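Local coordinates for DisA protein (Sorangium cellulosum, PDB 6CCA), which probably transfers methyl groups to the alpha-carbon of a polyketide intermediate on the disorazol assembly line, as a gem-dimethylating carbon methyltransferase, at residues 204-209 against 239-244; 370-375 against 401-406. All coordinates share one frame; numbering follows the deposited sequence.

How the interactions relate
Following the chain from the N terminus, interaction 1 comes first. It brings helix 196-216 against helix 239-246 and closes a loop of 29 residues that includes strand 226-231. Interaction 2 opens much later and closes a loop of 25 residues, joining the start of helix 372-381 to strand 402-409. The two loops follow each other in series, neither nested nor crossed. They are nevertheless neighbours in space: Val205 packs on Val404 and Ser208 on Leu406, so helix 196-216 lies on one face of the strand whose other face takes part in interaction 2. Together they layer helices on both sides of the sheet of a Rossmann-like methyltransferase.

Interaction 1: residues 204-209 against 239-244; sequences LVIKSL and TASVLE
Ile206 and Leu209, three residues apart on helix 196-216, grip Val242 on helix 239-246. The segment axes run nearly in the same direction, with a crossing angle of -30°, and stay 10.1 Å apart at their closest, a spacing bridged by branched apolar side chains. Leu204 turns to other neighbours, but its carbonyl takes two bonds from Ser208: Ser208 OG donates to Leu204 O at 2.9 Å while Ser208 N reaches the same oxygen from the opposite face of the carbonyl plane. A small hydroxyl suits this buried place because it can be satisfied by its own helix. Val205 faces partly toward helix 239-246 but makes no close contact there, packing instead on the sheet. Ile206 makes the main reach across. Its CG1 lies anti to the carbonyl carbon (chi1 -73°) and the chain continues extended, which carries CD1 to the flank of helix 239-246, 3.7 Å from Ser241 O and 3.8 Å from Ser241 OG. Ile206 CG1 rests 4.0 Å from Val242 CG2, the two side chains lying alongside one another and pointing opposite ways. Leu209 then takes the other branch of the valine: its CD1 meets Val242 CG1 at 3.8 Å, with the leucine roughly perpendicular to the valine. Valine suits the place because its two methyls serve two partners at once. The contact carries no hydrogen bond between the segments. Helix 239-246 follows strand 226-231, in the position of the helix after the first strand, consistent with a class I methyltransferase fold, and Val242 also touches Tyr255 of strand 253-257. Helix 196-216 lies beside it over the same sheet face, with Val205 and Leu209 on Leu304 and Val302 of strand 300-306 and Leu204 on Val404 of strand 402-409.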
loop_
_atom_site.group_PDB
_atom_site.type_symbol
_atom_site.label_atom_id
_atom_site.label_comp_id
_atom_site.label_asym_id
_atom_site.label_seq_id
_atom_site.Cartn_x
_atom_site.Cartn_y
_atom_site.Cartn_z
ATOM N N LEU A 204 1.541 -13.766 -4.878
ATOM C CA LEU A 204 1.970 -14.230 -3.568
ATOM C C LEU A 204 0.875 -14.205 -2.534
ATOM O O LEU A 204 0.782 -15.099 -1.714
ATOM C CB LEU A 204 3.197 -13.447 -3.010
ATOM C CG LEU A 204 4.552 -13.769 -3.576
ATOM C CD1 LEU A 204 5.553 -12.829 -2.932
ATOM C CD2 LEU A 204 4.864 -15.250 -3.255
ATOM N N VAL A 205 -0.032 -13.236 -2.592
ATOM C CA VAL A 205 -1.166 -13.286 -1.670
ATOM C C VAL A 205 -2.080 -14.522 -1.958
ATOM O O VAL A 205 -2.472 -15.233 -1.068
ATOM C CB VAL A 205 -2.015 -12.015 -1.751
ATOM C CG1 VAL A 205 -3.391 -12.169 -1.068
ATOM C CG2 VAL A 205 -1.260 -10.782 -1.280
ATOM N N ILE A 206 -2.403 -14.733 -3.219
ATOM C CA ILE A 206 -3.246 -15.833 -3.665
ATOM C C ILE A 206 -2.592 -17.150 -3.242
ATOM O O ILE A 206 -3.240 -18.015 -2.703
ATOM C CB ILE A 206 -3.473 -15.805 -5.177
ATOM C CG1 ILE A 206 -4.438 -14.668 -5.538
ATOM C CG2 ILE A 206 -4.150 -17.110 -5.675
ATOM C CD1 ILE A 206 -4.596 -14.375 -7.022
ATOM N N LYS A 207 -1.316 -17.282 -3.502
ATOM C CA LYS A 207 -0.594 -18.489 -3.113
ATOM C C LYS A 207 -0.707 -18.733 -1.616
ATOM O O LYS A 207 -0.875 -19.894 -1.156
ATOM C CB LYS A 207 0.899 -18.331 -3.509
ATOM C CG LYS A 207 1.794 -19.551 -3.203
ATOM C CD LYS A 207 1.240 -20.741 -3.884
ATOM C CE LYS A 207 2.247 -21.883 -4.060
ATOM N NZ LYS A 207 1.431 -23.126 -4.321
ATOM N N SER A 208 -0.570 -17.681 -0.806
ATOM C CA SER A 208 -0.668 -17.845 0.601
ATOM C C SER A 208 -2.007 -18.405 0.981
ATOM O O SER A 208 -2.102 -19.246 1.861
ATOM C CB SER A 208 -0.405 -16.548 1.341
ATOM O OG SER A 208 0.870 -15.936 1.067
ATOM N N LEU A 209 -3.076 -17.893 0.368
ATOM C CA LEU A 209 -4.394 -18.329 0.725
ATOM C C LEU A 209 -4.628 -19.786 0.332
ATOM O O LEU A 209 -5.259 -20.557 1.081
ATOM C CB LEU A 209 -5.468 -17.401 0.099
ATOM C CG LEU A 209 -5.389 -15.924 0.508
ATOM C CD1 LEU A 209 -6.457 -15.162 -0.302
ATOM C CD2 LEU A 209 -5.545 -15.635 1.988
ATOM N N THR A 239 -9.265 -8.005 -5.796
ATOM C CA THR A 239 -10.123 -9.034 -5.220
ATOM C C THR A 239 -10.654 -9.977 -6.267
ATOM O O THR A 239 -10.817 -11.208 -6.042
ATOM C CB THR A 239 -11.247 -8.359 -4.384
ATOM O OG1 THR A 239 -10.639 -7.511 -3.385
ATOM C CG2 THR A 239 -12.109 -9.423 -3.803
ATOM N N ALA A 240 -10.868 -9.452 -7.451
ATOM C CA ALA A 240 -11.384 -10.279 -8.565
ATOM C C ALA A 240 -10.601 -11.617 -8.806
ATOM O O ALA A 240 -11.167 -12.729 -8.856
ATOM C CB ALA A 240 -11.444 -9.430 -9.854
ATOM N N SER A 241 -9.278 -11.493 -8.902
ATOM C CA SER A 241 -8.443 -12.610 -9.131
ATOM C C SER A 241 -8.321 -13.493 -7.892
ATOM O O SER A 241 -8.136 -14.692 -8.025
ATOM C CB SER A 241 -7.112 -12.146 -9.733
ATOM O OG SER A 241 -6.357 -11.527 -8.712
ATOM N N VAL A 242 -8.421 -12.929 -6.691
ATOM C CA VAL A 242 -8.492 -13.742 -5.520
ATOM C C VAL A 242 -9.722 -14.675 -5.530
ATOM O O VAL A 242 -9.635 -15.907 -5.303
ATOM C CB VAL A 242 -8.476 -12.885 -4.246
ATOM C CG1 VAL A 242 -8.741 -13.743 -3.021
ATOM C CG2 VAL A 242 -7.130 -12.130 -4.093
ATOM N N LEU A 243 -10.875 -14.079 -5.784
ATOM C CA LEU A 243 -12.107 -14.842 -5.755
ATOM C C LEU A 243 -12.063 -15.932 -6.859
ATOM O O LEU A 243 -12.525 -17.038 -6.675
ATOM C CB LEU A 243 -13.273 -13.890 -5.957
ATOM C CG LEU A 243 -13.504 -12.868 -4.858
ATOM C CD1 LEU A 243 -14.739 -12.024 -5.206
ATOM C CD2 LEU A 243 -13.674 -13.461 -3.488
ATOM N N GLU A 244 -11.555 -15.607 -8.033
ATOM C CA GLU A 244 -11.483 -16.622 -9.073
ATOM C C GLU A 244 -10.574 -17.780 -8.633
ATOM O O GLU A 244 -10.919 -18.966 -8.811
ATOM C CB GLU A 244 -11.014 -16.031 -10.394
ATOM C CG GLU A 244 -11.040 -17.042 -11.545
ATOM C CD GLU A 244 -12.458 -17.609 -11.842
ATOM O OE1 GLU A 244 -13.529 -17.033 -11.463
ATOM O OE2 GLU A 244 -12.537 -18.693 -12.434
#

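Interaction 2: residues 370-375 against 401-406; sequences LSSPMW and IQNVIL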
loop_
_atom_site.group_PDB
_atom_site.type_symbol
_atom_site.label_atom_id
_atom_site.label_comp_id
_atom_site.label_asym_id
_atom_site.label_seq_id
_atom_site.Cartn_x
_atom_site.Cartn_y
_atom_site.Cartn_z
ATOM N N LEU A 370 5.680 1.011 6.712
ATOM C CA LEU A 370 6.712 0.343 7.434
ATOM C C LEU A 370 7.554 -0.494 6.547
ATOM O O LEU A 370 7.060 -1.090 5.583
ATOM C CB LEU A 370 6.140 -0.554 8.563
ATOM C CG LEU A 370 5.675 0.122 9.861
ATOM C CD1 LEU A 370 4.437 0.929 9.724
ATOM C CD2 LEU A 370 5.367 -1.009 10.837
ATOM N N SER A 371 8.855 -0.583 6.825
ATOM C CA SER A 371 9.696 -1.495 6.098
ATOM C C SER A 371 9.434 -2.965 6.538
ATOM O O SER A 371 8.770 -3.166 7.505
ATOM C CB SER A 371 11.190 -1.246 6.384
ATOM O OG SER A 371 11.487 -1.536 7.732
ATOM N N SER A 372 9.995 -3.957 5.844
ATOM C CA SER A 372 9.748 -5.332 6.256
ATOM C C SER A 372 10.262 -5.569 7.685
ATOM O O SER A 372 9.544 -6.211 8.477
ATOM C CB SER A 372 10.288 -6.424 5.302
ATOM O OG SER A 372 9.432 -6.500 4.152
ATOM N N PRO A 373 11.510 -5.126 7.985
ATOM C CA PRO A 373 11.992 -5.349 9.378
ATOM C C PRO A 373 11.128 -4.657 10.398
ATOM O O PRO A 373 10.799 -5.256 11.434
ATOM C CB PRO A 373 13.460 -4.824 9.372
ATOM C CG PRO A 373 13.901 -4.895 7.919
ATOM C CD PRO A 373 12.604 -4.702 7.064
ATOM N N MET A 374 10.660 -3.465 10.103
ATOM C CA MET A 374 9.730 -2.773 11.004
ATOM C C MET A 374 8.380 -3.498 11.202
ATOM O O MET A 374 7.888 -3.606 12.320
ATOM C CB MET A 374 9.459 -1.330 10.574
ATOM C CG MET A 374 10.691 -0.387 10.667
ATOM S SD MET A 374 10.458 1.101 9.637
ATOM C CE MET A 374 9.373 2.055 10.610
ATOM N N TRP A 375 7.815 -4.027 10.135
ATOM C CA TRP A 375 6.581 -4.823 10.260
ATOM C C TRP A 375 6.825 -6.097 11.084
ATOM O O TRP A 375 6.001 -6.435 11.948
ATOM C CB TRP A 375 6.089 -5.266 8.876
ATOM C CG TRP A 375 5.182 -4.292 8.182
ATOM C CD1 TRP A 375 5.487 -3.651 7.024
ATOM C CD2 TRP A 375 3.822 -3.890 8.509
ATOM N NE1 TRP A 375 4.422 -2.893 6.604
ATOM C CE2 TRP A 375 3.422 -2.966 7.524
ATOM C CE3 TRP A 375 2.933 -4.173 9.559
ATOM C CZ2 TRP A 375 2.199 -2.372 7.515
ATOM C CZ3 TRP A 375 1.722 -3.525 9.583
ATOM C CH2 TRP A 375 1.363 -2.642 8.538
ATOM N N ILE A 401 10.979 -2.444 -2.184
ATOM C CA ILE A 401 9.916 -1.481 -2.421
ATOM C C ILE A 401 8.559 -1.962 -1.914
ATOM O O ILE A 401 7.695 -1.152 -1.549
ATOM C CB ILE A 401 9.787 -1.246 -3.968
ATOM C CG1 ILE A 401 10.943 -0.390 -4.431
ATOM C CG2 ILE A 401 8.463 -0.569 -4.326
ATOM C CD1 ILE A 401 10.949 -0.213 -5.954
ATOM N N GLN A 402 8.388 -3.250 -1.891
ATOM C CA GLN A 402 7.128 -3.912 -1.583
ATOM C C GLN A 402 7.398 -5.319 -1.080
ATOM O O GLN A 402 8.423 -6.000 -1.420
ATOM C CB GLN A 402 6.296 -4.027 -2.850
ATOM C CG GLN A 402 4.886 -4.517 -2.733
ATOM C CD GLN A 402 4.064 -4.334 -3.988
ATOM O OE1 GLN A 402 4.527 -3.826 -5.009
ATOM N NE2 GLN A 402 2.841 -4.814 -3.938
ATOM N N ASN A 403 6.491 -5.781 -0.244
ATOM C CA ASN A 403 6.557 -7.169 0.239
ATOM C C ASN A 403 5.211 -7.741 0.645
ATOM O O ASN A 403 4.249 -6.952 0.916
ATOM C CB ASN A 403 7.596 -7.292 1.363
ATOM C CG ASN A 403 8.218 -8.702 1.414
ATOM O OD1 ASN A 403 7.926 -9.563 0.571
ATOM N ND2 ASN A 403 9.068 -8.928 2.415
ATOM N N VAL A 404 5.112 -9.063 0.624
ATOM C CA VAL A 404 4.033 -9.764 1.324
ATOM C C VAL A 404 4.587 -10.278 2.676
ATOM O O VAL A 404 5.715 -10.834 2.764
ATOM C CB VAL A 404 3.450 -10.845 0.473
ATOM C CG1 VAL A 404 2.626 -11.831 1.288
ATOM C CG2 VAL A 404 2.609 -10.239 -0.641
ATOM N N ILE A 405 3.821 -10.053 3.716
ATOM C CA ILE A 405 4.184 -10.361 5.109
ATOM C C ILE A 405 3.111 -11.236 5.706
ATOM O O ILE A 405 1.948 -10.897 5.634
ATOM C CB ILE A 405 4.421 -9.115 5.968
ATOM C CG1 ILE A 405 5.453 -8.172 5.285
ATOM C CG2 ILE A 405 4.902 -9.522 7.368
ATOM C CD1 ILE A 405 4.904 -6.849 4.969
ATOM N N LEU A 406 3.501 -12.397 6.213
ATOM C CA LEU A 406 2.600 -13.372 6.856
ATOM C C LEU A 406 2.865 -13.401 8.356
ATOM O O LEU A 406 4.012 -13.281 8.785
ATOM C CB LEU A 406 2.793 -14.774 6.291
ATOM C CG LEU A 406 2.833 -14.868 4.748
ATOM C CD1 LEU A 406 3.197 -16.261 4.301
ATOM C CD2 LEU A 406 1.536 -14.494 4.163
#
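Ser372 and Trp375, in the first turn of helix 372-381, dock onto Asn403 and Ile405 of strand 402-409 in a buried helix-on-sheet contact, part polar and part apolar. The strand's alternation places Asn403 and Ile405 on the same face, toward the helix. Asn403 ND2 donates to Ser372 OG at 3.0 Å along a nearly straight path (168°), and the acceptor lies within the plane of the amide. The same nitrogen also bonds Leu390 O, so two bonds fix the rotation of the amide; serine's short arm brings a hydroxyl acceptor to it from the helix start. Trp375 supplies the apolar half, its broad indole offering a flat face to a methyl group. Ile405 CG1 lies anti to the carbonyl carbon (chi1 -53°), which sends CD1 toward that face, 4.2 Å from the centroid of the five-membered ring of Trp375 in a CH-pi contact. Leu370 CB lies near the rim of the opposite face, and the ring also touches Leu334 and Glu336 of strand 330-337. A capping box secures the turn: Ser371 OG, at the N-cap, accepts from Met374 N at 3.2 Å, and Ser371 N returns a weak bond to Met374 SD. The chemistry implies one directional tie between strand and helix start, at Ser372 OG, beside a less directional contact at the indole.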